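Local coordinates for cytoplasmic protein (Cryptococcus neoformans var. grubii serotype A, PDB 7LPO) that is a glycoside hydrolase family 5 enzyme, a sterylglucosidase that probably cleaves the beta-glucosidic bond of steryl glucosides, at residues A[102-105]-A[106-109]; A[233-236]-A[237-241]. All blocks are in the same frame, centred on the assembly; numbering follows the deposited sequence.

Contact 1. Residues A[102-105]-A[106-109]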
loop_
_atom_site.group_PDB
_atom_site.type_symbol
_atom_site.label_atom_id
_atom_site.label_comp_id
_atom_site.label_asym_id
_atom_site.label_seq_id
_atom_site.Cartn_x
_atom_site.Cartn_y
_atom_site.Cartn_z
ATOM N N VAL A 102 0.267 -6.425 6.927
ATOM C CA VAL A 102 -0.803 -5.443 7.066
ATOM C C VAL A 102 -1.501 -5.623 8.410
ATOM O O VAL A 102 -1.957 -6.722 8.741
ATOM C CB VAL A 102 -1.809 -5.580 5.910
ATOM C CG1 VAL A 102 -2.976 -4.634 6.099
ATOM C CG2 VAL A 102 -1.133 -5.343 4.567
ATOM N N PHE A 103 -1.587 -4.537 9.182
ATOM C CA PHE A 103 -2.408 -4.483 10.383
ATOM C C PHE A 103 -3.053 -3.105 10.452
ATOM O O PHE A 103 -2.565 -2.138 9.865
ATOM C CB PHE A 103 -1.600 -4.773 11.661
ATOM C CG PHE A 103 -0.614 -3.705 12.012
ATOM C CD1 PHE A 103 0.647 -3.699 11.439
ATOM C CD2 PHE A 103 -0.944 -2.707 12.901
ATOM C CE1 PHE A 103 1.564 -2.720 11.745
ATOM C CE2 PHE A 103 -0.030 -1.720 13.219
ATOM C CZ PHE A 103 1.227 -1.726 12.640
ATOM N N THR A 104 -4.170 -3.013 11.164
ATOM C CA THR A 104 -4.872 -1.746 11.272
ATOM C C THR A 104 -4.896 -1.269 12.714
ATOM O O THR A 104 -4.873 -2.061 13.660
ATOM C CB THR A 104 -6.307 -1.835 10.739
ATOM O OG1 THR A 104 -7.066 -2.743 11.548
ATOM C CG2 THR A 104 -6.278 -2.296 9.270
ATOM N N TRP A 105 -4.917 0.053 12.859
ATOM C CA TRP A 105 -5.160 0.676 14.153
ATOM C C TRP A 105 -6.424 0.128 14.803
ATOM O O TRP A 105 -6.457 -0.111 16.018
ATOM C CB TRP A 105 -5.244 2.183 13.935
ATOM C CG TRP A 105 -5.381 3.033 15.143
ATOM C CD1 TRP A 105 -5.270 2.656 16.443
ATOM C CD2 TRP A 105 -5.651 4.434 15.145
ATOM N NE1 TRP A 105 -5.454 3.739 17.254
ATOM C CE2 TRP A 105 -5.701 4.842 16.480
ATOM C CE3 TRP A 105 -5.851 5.385 14.137
ATOM C CZ2 TRP A 105 -5.951 6.161 16.843
ATOM C CZ3 TRP A 105 -6.110 6.689 14.499
ATOM C CH2 TRP A 105 -6.154 7.066 15.843
ATOM N N GLU A 106 -7.471 -0.100 14.003
ATOM C CA GLU A 106 -8.720 -0.604 14.565
ATOM C C GLU A 106 -8.500 -1.933 15.268
ATOM O O GLU A 106 -9.064 -2.174 16.342
ATOM C CB GLU A 106 -9.781 -0.766 13.477
ATOM C CG GLU A 106 -11.047 -1.463 13.970
ATOM C CD GLU A 106 -12.102 -1.677 12.888
ATOM O OE1 GLU A 106 -13.233 -2.038 13.255
ATOM O OE2 GLU A 106 -11.821 -1.486 11.681
ATOM N N SER A 107 -7.714 -2.826 14.655
ATOM C CA SER A 107 -7.522 -4.155 15.221
ATOM C C SER A 107 -6.747 -4.109 16.531
ATOM O O SER A 107 -6.834 -5.058 17.323
ATOM C CB SER A 107 -6.814 -5.067 14.211
ATOM O OG SER A 107 -5.459 -4.678 14.013
ATOM N N LEU A 108 -6.034 -3.013 16.793
ATOM C CA LEU A 108 -5.261 -2.865 18.017
ATOM C C LEU A 108 -5.990 -2.107 19.120
ATOM O O LEU A 108 -5.675 -2.314 20.298
ATOM C CB LEU A 108 -3.943 -2.136 17.733
ATOM C CG LEU A 108 -2.917 -2.799 16.826
ATOM C CD1 LEU A 108 -1.748 -1.835 16.578
ATOM C CD2 LEU A 108 -2.408 -4.107 17.402
ATOM N N GLU A 109 -6.947 -1.226 18.785
ATOM C CA GLU A 109 -7.522 -0.330 19.788
ATOM C C GLU A 109 -9.025 -0.145 19.592
ATOM O O GLU A 109 -9.581 0.893 19.966
ATOM C CB GLU A 109 -6.809 1.033 19.769
ATOM C CG GLU A 109 -6.893 1.852 21.050
ATOM C CD GLU A 109 -5.952 3.067 21.046
ATOM O OE1 GLU A 109 -5.389 3.409 19.991
ATOM O OE2 GLU A 109 -5.769 3.692 22.103
HETATM O O HOH W 1 -9.788 -1.615 9.689
HETATM O O HOH W 2 -5.557 -5.708 11.110
#
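Trp-105 NE1 donates to Glu-109 OE1 at 2.8 Å, and the N-H···O angle of 170° makes this a nearly straight bond between side chains four residues apart. The oxygen lies at the indole edge, almost exactly in the ring plane, but is met on its anti side, with the carboxylate turned 50° from the ring. Both side chains leave the backbone with CG anti to N (chi1 -157° in Glu-109), which carries indole and carboxylate out to meet beside the helix. The carboxylate's other oxygen, OE2, accepts from the backbone N of Lys-114.

The turn itself is knit around Thr-104, the N-cap of helix 105-109. Its OG1 takes the backbone N of Ser-107 at 3.2 Å, while its carbonyl O receives Ser-107 OG at 2.7 Å, in the carbonyl plane and on a lone pair. The serine hydroxyl is folded back over its own main chain, between N and the carbonyl carbon, to reach it. Apolar packing is thinner: Leu-108 CD1 approaches the Phe-103 ring obliquely, 3.8 Å from Phe-103 CE2.

Against this close-knit turn, the Thr-104 and Glu-106 flank is hydrated though buried. One water joins Thr-104 N to Ser-107 OG; another donates to Glu-106 OE2 at 2.8 Å and reaches Thr-104 OG1 only weakly. Glu-106 OE1 forms a salt bridge with Arg-149.

A strand of the family 5 catalytic barrel thus passes straight into a capped helical turn, and two bonds to separate oxygens of Glu-109 should fix its carboxylate's rotation.

Contact 2. Residues A[233-236]-A[237-241]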
loop_
_atom_site.group_PDB
_atom_site.type_symbol
_atom_site.label_atom_id
_atom_site.label_comp_id
_atom_site.label_asym_id
_atom_site.label_seq_id
_atom_site.Cartn_x
_atom_site.Cartn_y
_atom_site.Cartn_z
ATOM N N GLN A 233 -5.476 17.213 17.032
ATOM C CA GLN A 233 -4.323 16.723 16.278
ATOM C C GLN A 233 -3.430 15.836 17.141
ATOM O O GLN A 233 -3.004 14.756 16.710
ATOM C CB GLN A 233 -3.523 17.902 15.709
ATOM C CG GLN A 233 -2.215 17.513 15.043
ATOM C CD GLN A 233 -1.345 18.718 14.696
ATOM O OE1 GLN A 233 -1.848 19.826 14.501
ATOM N NE2 GLN A 233 -0.028 18.501 14.618
ATOM N N ASP A 234 -3.120 16.285 18.363
ATOM C CA ASP A 234 -2.264 15.498 19.248
ATOM C C ASP A 234 -2.996 14.270 19.772
ATOM O O ASP A 234 -2.422 13.177 19.844
ATOM C CB ASP A 234 -1.767 16.364 20.410
ATOM C CG ASP A 234 -0.622 17.298 19.999
ATOM O OD1 ASP A 234 0.157 16.931 19.089
ATOM O OD2 ASP A 234 -0.508 18.405 20.573
ATOM N N PHE A 235 -4.263 14.430 20.143
ATOM C CA PHE A 235 -5.059 13.292 20.586
ATOM C C PHE A 235 -5.013 12.165 19.554
ATOM O O PHE A 235 -4.643 11.031 19.876
ATOM C CB PHE A 235 -6.493 13.768 20.851
ATOM C CG PHE A 235 -7.394 12.724 21.441
ATOM C CD1 PHE A 235 -8.107 11.863 20.624
ATOM C CD2 PHE A 235 -7.549 12.621 22.810
ATOM C CE1 PHE A 235 -8.946 10.905 21.168
ATOM C CE2 PHE A 235 -8.379 11.664 23.358
ATOM C CZ PHE A 235 -9.079 10.811 22.541
ATOM N N LEU A 236 -5.343 12.467 18.295
ATOM C CA LEU A 236 -5.370 11.418 17.277
ATOM C C LEU A 236 -3.973 10.867 17.003
ATOM O O LEU A 236 -3.782 9.647 16.963
ATOM C CB LEU A 236 -5.998 11.942 15.984
ATOM C CG LEU A 236 -7.479 12.320 16.067
ATOM C CD1 LEU A 236 -8.012 12.944 14.768
ATOM C CD2 LEU A 236 -8.314 11.107 16.454
ATOM N N GLN A 237 -2.977 11.741 16.810
ATOM C CA GLN A 237 -1.642 11.244 16.481
ATOM C C GLN A 237 -1.049 10.448 17.640
ATOM O O GLN A 237 -0.436 9.397 17.427
ATOM C CB GLN A 237 -0.705 12.399 16.101
ATOM C CG GLN A 237 -0.981 13.025 14.743
ATOM C CD GLN A 237 0.227 13.764 14.163
ATOM O OE1 GLN A 237 1.375 13.325 14.297
ATOM N NE2 GLN A 237 -0.036 14.885 13.494
ATOM N N ASP A 238 -1.219 10.930 18.876
ATOM C CA ASP A 238 -0.652 10.230 20.028
ATOM C C ASP A 238 -1.284 8.855 20.214
ATOM O O ASP A 238 -0.600 7.895 20.583
ATOM C CB ASP A 238 -0.831 11.059 21.305
ATOM C CG ASP A 238 0.090 12.261 21.366
ATOM O OD1 ASP A 238 0.926 12.436 20.458
ATOM O OD2 ASP A 238 -0.030 13.048 22.327
ATOM N N HIS A 239 -2.595 8.735 19.998
ATOM C CA HIS A 239 -3.220 7.423 20.167
ATOM C C HIS A 239 -2.778 6.465 19.062
ATOM O O HIS A 239 -2.547 5.277 19.315
ATOM C CB HIS A 239 -4.748 7.556 20.209
ATOM C CG HIS A 239 -5.281 7.941 21.556
ATOM N ND1 HIS A 239 -5.411 9.254 21.958
ATOM C CD2 HIS A 239 -5.705 7.187 22.601
ATOM C CE1 HIS A 239 -5.893 9.292 23.190
ATOM N NE2 HIS A 239 -6.074 8.052 23.607
ATOM N N PHE A 240 -2.612 6.967 17.836
ATOM C CA PHE A 240 -2.156 6.102 16.748
ATOM C C PHE A 240 -0.716 5.653 16.973
ATOM O O PHE A 240 -0.387 4.471 16.822
ATOM C CB PHE A 240 -2.291 6.827 15.406
ATOM C CG PHE A 240 -1.580 6.140 14.272
ATOM C CD1 PHE A 240 -2.079 4.964 13.734
ATOM C CD2 PHE A 240 -0.408 6.658 13.759
ATOM C CE1 PHE A 240 -1.414 4.324 12.698
ATOM C CE2 PHE A 240 0.250 6.032 12.733
ATOM C CZ PHE A 240 -0.251 4.867 12.195
ATOM N N ILE A 241 0.158 6.590 17.339
ATOM C CA ILE A 241 1.558 6.263 17.588
ATOM C C ILE A 241 1.690 5.360 18.809
ATOM O O ILE A 241 2.518 4.441 18.829
ATOM C CB ILE A 241 2.373 7.565 17.731
ATOM C CG1 ILE A 241 2.363 8.316 16.390
ATOM C CG2 ILE A 241 3.798 7.276 18.186
ATOM C CD1 ILE A 241 2.980 9.705 16.426
#
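Gln-233 and Gln-237, one turn apart on helix 232-254, run side by side, pointing the same way, with the amide planes 19° apart. They meet through Gln-233 CG and Gln-237 NE2, 3.7 Å apart, while the amides bond outward, Gln-233 OE1 to Lys-219 N and Gln-237 NE2 to Phe-215 O.

Asp-234 O accepts from Asp-238 N at 2.7 Å. Asp-234 OD1 and Asp-238 OD1 stay 4.8 Å apart, and each carboxylate has a salt bridge to its own lysine, Lys-219 for Asp-234 and Lys-230 for Asp-238, which should ease the like charges.

Phe-235 O takes two bonds from His-239, the backbone N at 3.1 Å and ND1 at 2.8 Å, arriving from opposite faces of the carbonyl plane. Chi1 of -82° sets the imidazole beside its own backbone N, where ND1 turns back to that oxygen; since a carbonyl can only accept, ND1 must carry a proton. His-239 CE1 sits over one face of the Phe-235 ring, 3.4 Å from Phe-235 CE2; the planes, 43° apart, form an oblique aromatic pair.

Leu-236 O closes the series with Phe-240 N at 3.1 Å. Outward, the Leu-236 side chain packs on helix 206-221, whereas Phe-240 and Ile-241 lie against helix 400-419.

Contact 1 and contact 2 have centres about 14 Å apart, yet they touch directly where helix 105-109 meets helix 232-254. Trp-105 is the main bridge: its ring packs edge-to-face with Phe-240. Trp-105 CZ2 comes within 3.6 Å of Phe-240 N and 3.8 Å of His-239 CB, while Trp-105 CH2 lies 3.7 Å from Leu-236 O. Glu-109 OE1, already held by the indole, is 3.5 Å from His-239 O, a packing approach. The six-membered part of the indole thus meets helix 232-254, while NE1 of the five-membered part bonds to Glu-109. Together the two ranges join a barrel strand's exit to a neighbouring helix, through the packing of helix 105-109 against helix 232-254.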